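PDB 2BBD: coat protein from Sulfolobus turreted icosahedral virus, which forms the protein shell of an archaeal virus as its major capsid protein, related in fold to coat proteins of bacterial and eukaryotic viruses. Local coordinates for residues A[87-92]-A[259-264]; A[237-242]-A[290-295]. All coordinates share one frame; numbering follows the deposited sequence.

In the fold
From the N terminus, the chain first builds strands 2-13 to 72-78 and helix 79-89, whose end, 87-92, is one side of contact 1. After the strands that follow, it reaches loop 237-242, the first half of contact 2, then helix 250-261, whose end at 259-264 closes contact 1 over 166 intervening residues. Contact 2 closes later, at 290-295, over only 47. The two loops cross, since 237-242 falls within the first and 290-295 beyond it. Contact 1 joins the N-terminal half of the chain to the C-terminal half, helix end to helix end; contact 2 joins a hairpin loop to the start of strand 293-299 at an end of the four-stranded sheet. Their centres are about 30 Å apart.

Contact 1. Residues A[87-92]-A[259-264]; sequences YYTTKG and AEYQVA
The Schellman motif that ends helix 79-89 packs Tyr88 and Lys91 against Tyr261 and Val263, at the end of helix 250-261. The two tyrosine side chains cross at about a right angle in an offset edge-to-face pair: the edge of Tyr88 turns toward the face of Tyr261, with centroids 5.9 Å apart and planes at 63°. CB of Tyr88 sits over one face of the Tyr261 ring, toward the rim, while CG of Glu260 covers the centre of the opposite face. The phenol ends are held elsewhere, Tyr88 OH by Ser270 OG and Tyr266 N, Tyr261 OH by Asp274 OD1. Within the Schellman turn, Lys91 has positive phi, and Gly92 N bonds Tyr87 O while Lys91 N bonds Tyr88 O at 3.2 Å. That same Tyr88 O accepts a hydrogen bond from a water, which also donates to Tyr261 O at 3.0 Å, so one water joins the ends of both helices. Beyond it, Lys91 CG lies 3.2 Å from Tyr261 O. CG2 of Val263, anti to its backbone N, reaches Lys91 O at 3.5 Å and comes within 3.9 Å of Tyr87 CZ. Tyr87 OH donates a 2.7 Å hydrogen bond to Ala264 O, approaching from above the carbonyl plane, 53° out of it, and the oxygen lies at the edge of the Tyr87 ring, near its plane.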
loop_
_atom_site.group_PDB
_atom_site.type_symbol
_atom_site.label_atom_id
_atom_site.label_comp_id
_atom_site.label_asym_id
_atom_site.label_seq_id
_atom_site.Cartn_x
_atom_site.Cartn_y
_atom_site.Cartn_z
ATOM N N TYR A 87 6.133 -0.937 -6.877
ATOM C CA TYR A 87 6.533 -1.365 -8.209
ATOM C C TYR A 87 5.899 -0.458 -9.263
ATOM O O TYR A 87 6.581 0.064 -10.136
ATOM C CB TYR A 87 6.091 -2.816 -8.431
ATOM C CG TYR A 87 6.205 -3.306 -9.856
ATOM C CD1 TYR A 87 7.387 -3.875 -10.335
ATOM C CD2 TYR A 87 5.114 -3.222 -10.723
ATOM C CE1 TYR A 87 7.472 -4.360 -11.647
ATOM C CE2 TYR A 87 5.189 -3.691 -12.031
ATOM C CZ TYR A 87 6.360 -4.260 -12.486
ATOM O OH TYR A 87 6.400 -4.739 -13.766
ATOM N N TYR A 88 4.589 -0.274 -9.174
ATOM C CA TYR A 88 3.876 0.557 -10.136
ATOM C C TYR A 88 4.224 2.047 -10.077
ATOM O O TYR A 88 4.464 2.678 -11.112
ATOM C CB TYR A 88 2.363 0.380 -9.954
ATOM C CG TYR A 88 1.823 -0.894 -10.570
ATOM C CD1 TYR A 88 1.717 -1.024 -11.950
ATOM C CD2 TYR A 88 1.423 -1.967 -9.775
ATOM C CE1 TYR A 88 1.224 -2.193 -12.533
ATOM C CE2 TYR A 88 0.926 -3.147 -10.346
ATOM C CZ TYR A 88 0.830 -3.250 -11.732
ATOM O OH TYR A 88 0.337 -4.395 -12.324
ATOM N N THR A 89 4.261 2.597 -8.865
ATOM C CA THR A 89 4.539 4.012 -8.685
ATOM C C THR A 89 5.993 4.413 -8.933
ATOM O O THR A 89 6.309 5.600 -8.955
ATOM C CB THR A 89 4.099 4.476 -7.275
ATOM O OG1 THR A 89 4.804 3.734 -6.276
ATOM C CG2 THR A 89 2.608 4.246 -7.096
ATOM N N THR A 90 6.873 3.431 -9.118
ATOM C CA THR A 90 8.282 3.722 -9.379
ATOM C C THR A 90 8.656 3.285 -10.798
ATOM O O THR A 90 9.832 3.270 -11.160
ATOM C CB THR A 90 9.222 2.980 -8.395
ATOM O OG1 THR A 90 9.009 1.571 -8.520
ATOM C CG2 THR A 90 8.955 3.415 -6.959
ATOM N N LYS A 91 7.646 2.931 -11.590
ATOM C CA LYS A 91 7.852 2.476 -12.962
ATOM C C LYS A 91 8.682 1.207 -12.953
ATOM O O LYS A 91 9.530 1.003 -13.818
ATOM C CB LYS A 91 8.562 3.549 -13.786
ATOM C CG LYS A 91 7.920 4.913 -13.655
ATOM C CD LYS A 91 8.627 5.955 -14.492
ATOM C CE LYS A 91 8.111 7.338 -14.138
ATOM N NZ LYS A 91 8.741 8.373 -14.986
ATOM N N GLY A 92 8.427 0.364 -11.955
ATOM C CA GLY A 92 9.141 -0.894 -11.817
ATOM C C GLY A 92 10.571 -0.785 -11.319
ATOM O O GLY A 92 11.252 -1.799 -11.232
ATOM N N ALA A 259 0.448 2.690 -19.617
ATOM C CA ALA A 259 0.541 4.065 -20.079
ATOM C C ALA A 259 0.757 4.982 -18.888
ATOM O O ALA A 259 1.659 5.817 -18.888
ATOM C CB ALA A 259 -0.732 4.454 -20.819
ATOM N N GLU A 260 -0.070 4.805 -17.866
ATOM C CA GLU A 260 0.007 5.624 -16.671
ATOM C C GLU A 260 1.324 5.527 -15.898
ATOM O O GLU A 260 1.963 6.544 -15.635
ATOM C CB GLU A 260 -1.157 5.278 -15.736
ATOM C CG GLU A 260 -1.076 5.952 -14.373
ATOM C CD GLU A 260 -1.631 7.366 -14.363
ATOM O OE1 GLU A 260 -1.323 8.147 -15.291
ATOM O OE2 GLU A 260 -2.374 7.698 -13.412
ATOM N N TYR A 261 1.724 4.308 -15.543
ATOM C CA TYR A 261 2.938 4.080 -14.755
ATOM C C TYR A 261 4.189 3.768 -15.544
ATOM O O TYR A 261 5.266 3.600 -14.969
ATOM C CB TYR A 261 2.673 2.965 -13.751
ATOM C CG TYR A 261 1.530 3.305 -12.845
ATOM C CD1 TYR A 261 1.682 4.256 -11.841
ATOM C CD2 TYR A 261 0.272 2.741 -13.037
ATOM C CE1 TYR A 261 0.614 4.646 -11.048
ATOM C CE2 TYR A 261 -0.812 3.125 -12.249
ATOM C CZ TYR A 261 -0.629 4.083 -11.256
ATOM O OH TYR A 261 -1.688 4.490 -10.484
ATOM N N GLN A 262 4.038 3.672 -16.861
ATOM C CA GLN A 262 5.149 3.404 -17.754
ATOM C C GLN A 262 5.938 2.170 -17.355
ATOM O O GLN A 262 7.168 2.187 -17.278
ATOM C CB GLN A 262 6.041 4.641 -17.809
ATOM C CG GLN A 262 5.220 5.894 -18.098
ATOM C CD GLN A 262 5.931 7.184 -17.731
ATOM O OE1 GLN A 262 5.289 8.221 -17.538
ATOM N NE2 GLN A 262 7.257 7.134 -17.638
ATOM N N VAL A 263 5.214 1.087 -17.112
ATOM C CA VAL A 263 5.831 -0.170 -16.732
ATOM C C VAL A 263 4.831 -1.294 -16.982
ATOM O O VAL A 263 3.618 -1.092 -16.894
ATOM C CB VAL A 263 6.260 -0.151 -15.229
ATOM C CG1 VAL A 263 5.041 -0.116 -14.339
ATOM C CG2 VAL A 263 7.124 -1.355 -14.916
ATOM N N ALA A 264 5.348 -2.471 -17.321
ATOM C CA ALA A 264 4.510 -3.631 -17.571
ATOM C C ALA A 264 3.901 -4.072 -16.238
ATOM O O ALA A 264 4.367 -3.661 -15.172
ATOM C CB ALA A 264 5.347 -4.756 -18.172
HETATM O O HOH W 1 5.224 4.895 -12.316
#

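Contact 2. Residues A[237-242]-A[290-295]; sequences IVRGVP and SDSIEY
Val238 N donates a hydrogen bond to Ser292 O, 2.8 Å long and bent to 153° at the hydrogen. The same oxygen also takes a CA-H contact from Ile237 CA, at 3.4 Å. Next to this bond Ile237 and Ile293 form a non-hydrogen-bonded pair with their side chains on one face of the sheet, lying side by side and pointing the same way. Their touch is tight: Ile237 CD1 is 3.4 Å from Ile293 CG1 and almost as close to Ile293 CD1. Val238 instead brings CG2 within 3.5 Å of Glu294 CD, the two side chains crossing at about a right angle. Beyond the pair, Arg239 runs past Ser292 to the carbonyls of Ser290 and Asp291. Its chi1 of 179° sets CG anti to the backbone N, and a bend at chi3 (-95°) turns NE; NH1 lies 2.7 Å from Ser292 OG. NH1 donates a weak hydrogen bond of 3.1 Å to Asp291 O, which lies in the guanidinium plane at its edge, while Ser290 O sits over one face, too badly angled for a hydrogen bond. Within 290-292, Ser292 OG donates a long bond of 3.3 Å to Ser290 O from well above the carbonyl plane, and Pro289 O is a further, weak partner.

Further out, His201 ND1 holds Glu294 OE1, and backbone bonds link Glu294 to Lys236 and Ile293 to Leu205. Ile237 is bonded to Thr243 on its other flank, so 237-242 is the E-F hairpin connection, set against strand H (293-299) in the C-H-E-F sheet of the second jelly roll, consistent with double jelly-roll capsid proteins.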
loop_
_atom_site.group_PDB
_atom_site.type_symbol
_atom_site.label_atom_id
_atom_site.label_comp_id
_atom_site.label_asym_id
_atom_site.label_seq_id
_atom_site.Cartn_x
_atom_site.Cartn_y
_atom_site.Cartn_z
ATOM N N ILE A 237 -22.455 1.159 -9.164
ATOM C CA ILE A 237 -23.262 1.863 -8.173
ATOM C C ILE A 237 -24.489 0.976 -7.997
ATOM O O ILE A 237 -25.263 0.793 -8.936
ATOM C CB ILE A 237 -23.728 3.257 -8.690
ATOM C CG1 ILE A 237 -22.529 4.083 -9.164
ATOM C CG2 ILE A 237 -24.474 4.009 -7.585
ATOM C CD1 ILE A 237 -21.474 4.317 -8.110
ATOM N N VAL A 238 -24.661 0.419 -6.805
ATOM C CA VAL A 238 -25.788 -0.464 -6.530
ATOM C C VAL A 238 -26.986 0.255 -5.912
ATOM O O VAL A 238 -28.121 -0.211 -6.030
ATOM C CB VAL A 238 -25.368 -1.613 -5.585
ATOM C CG1 VAL A 238 -26.574 -2.464 -5.216
ATOM C CG2 VAL A 238 -24.311 -2.476 -6.257
ATOM N N ARG A 239 -26.737 1.382 -5.249
ATOM C CA ARG A 239 -27.822 2.123 -4.611
ATOM C C ARG A 239 -28.580 2.962 -5.626
ATOM O O ARG A 239 -28.008 3.843 -6.276
ATOM C CB ARG A 239 -27.283 3.011 -3.485
ATOM C CG ARG A 239 -28.361 3.833 -2.787
ATOM C CD ARG A 239 -27.900 4.383 -1.435
ATOM N NE ARG A 239 -28.282 3.521 -0.313
ATOM C CZ ARG A 239 -27.753 2.324 -0.060
ATOM N NH1 ARG A 239 -26.806 1.832 -0.848
ATOM N NH2 ARG A 239 -28.173 1.617 0.983
ATOM N N GLY A 240 -29.875 2.677 -5.746
ATOM C CA GLY A 240 -30.710 3.384 -6.696
ATOM C C GLY A 240 -30.749 2.582 -7.982
ATOM O O GLY A 240 -30.820 1.347 -7.945
ATOM N N VAL A 241 -30.698 3.272 -9.119
ATOM C CA VAL A 241 -30.714 2.596 -10.412
ATOM C C VAL A 241 -29.314 2.058 -10.710
ATOM O O VAL A 241 -28.401 2.823 -11.036
ATOM C CB VAL A 241 -31.136 3.561 -11.550
ATOM C CG1 VAL A 241 -31.256 2.798 -12.860
ATOM C CG2 VAL A 241 -32.460 4.234 -11.199
ATOM N N PRO A 242 -29.128 0.731 -10.593
ATOM C CA PRO A 242 -27.837 0.080 -10.846
ATOM C C PRO A 242 -27.110 0.682 -12.041
ATOM O O PRO A 242 -27.613 0.640 -13.165
ATOM C CB PRO A 242 -28.233 -1.374 -11.069
ATOM C CG PRO A 242 -29.359 -1.541 -10.085
ATOM C CD PRO A 242 -30.171 -0.272 -10.311
ATOM N N SER A 290 -23.607 3.721 2.978
ATOM C CA SER A 290 -22.817 2.503 2.957
ATOM C C SER A 290 -23.407 1.517 1.948
ATOM O O SER A 290 -24.569 1.636 1.561
ATOM C CB SER A 290 -22.788 1.876 4.351
ATOM O OG SER A 290 -24.088 1.480 4.748
ATOM N N ASP A 291 -22.597 0.557 1.511
ATOM C CA ASP A 291 -23.035 -0.459 0.556
ATOM C C ASP A 291 -23.667 0.118 -0.706
ATOM O O ASP A 291 -24.679 -0.393 -1.192
ATOM C CB ASP A 291 -24.026 -1.396 1.237
ATOM C CG ASP A 291 -23.458 -2.019 2.485
ATOM O OD1 ASP A 291 -24.225 -2.637 3.251
ATOM O OD2 ASP A 291 -22.233 -1.894 2.695
ATOM N N SER A 292 -23.070 1.170 -1.249
ATOM C CA SER A 292 -23.610 1.798 -2.444
ATOM C C SER A 292 -22.744 1.592 -3.679
ATOM O O SER A 292 -23.228 1.683 -4.807
ATOM C CB SER A 292 -23.812 3.290 -2.189
ATOM O OG SER A 292 -24.732 3.484 -1.129
ATOM N N ILE A 293 -21.460 1.327 -3.469
ATOM C CA ILE A 293 -20.552 1.101 -4.582
ATOM C C ILE A 293 -19.734 -0.151 -4.299
ATOM O O ILE A 293 -19.137 -0.292 -3.233
ATOM C CB ILE A 293 -19.613 2.302 -4.799
ATOM C CG1 ILE A 293 -20.438 3.592 -4.902
ATOM C CG2 ILE A 293 -18.817 2.107 -6.083
ATOM C CD1 ILE A 293 -19.613 4.851 -5.173
ATOM N N GLU A 294 -19.731 -1.063 -5.265
ATOM C CA GLU A 294 -19.020 -2.328 -5.155
ATOM C C GLU A 294 -18.032 -2.487 -6.298
ATOM O O GLU A 294 -18.162 -1.835 -7.339
ATOM C CB GLU A 294 -20.018 -3.486 -5.242
ATOM C CG GLU A 294 -20.914 -3.391 -6.484
ATOM C CD GLU A 294 -21.685 -4.663 -6.801
ATOM O OE1 GLU A 294 -22.050 -5.410 -5.865
ATOM O OE2 GLU A 294 -21.944 -4.910 -8.000
ATOM N N TYR A 295 -17.030 -3.337 -6.099
ATOM C CA TYR A 295 -16.102 -3.633 -7.179
ATOM C C TYR A 295 -16.293 -5.135 -7.401
ATOM O O TYR A 295 -16.438 -5.903 -6.446
ATOM C CB TYR A 295 -14.657 -3.236 -6.831
ATOM C CG TYR A 295 -13.840 -4.198 -5.998
ATOM C CD1 TYR A 295 -13.120 -5.227 -6.595
ATOM C CD2 TYR A 295 -13.724 -4.027 -4.616
ATOM C CE1 TYR A 295 -12.298 -6.062 -5.840
ATOM C CE2 TYR A 295 -12.909 -4.851 -3.856
ATOM C CZ TYR A 295 -12.200 -5.865 -4.470
ATOM O OH TYR A 295 -11.403 -6.693 -3.713
#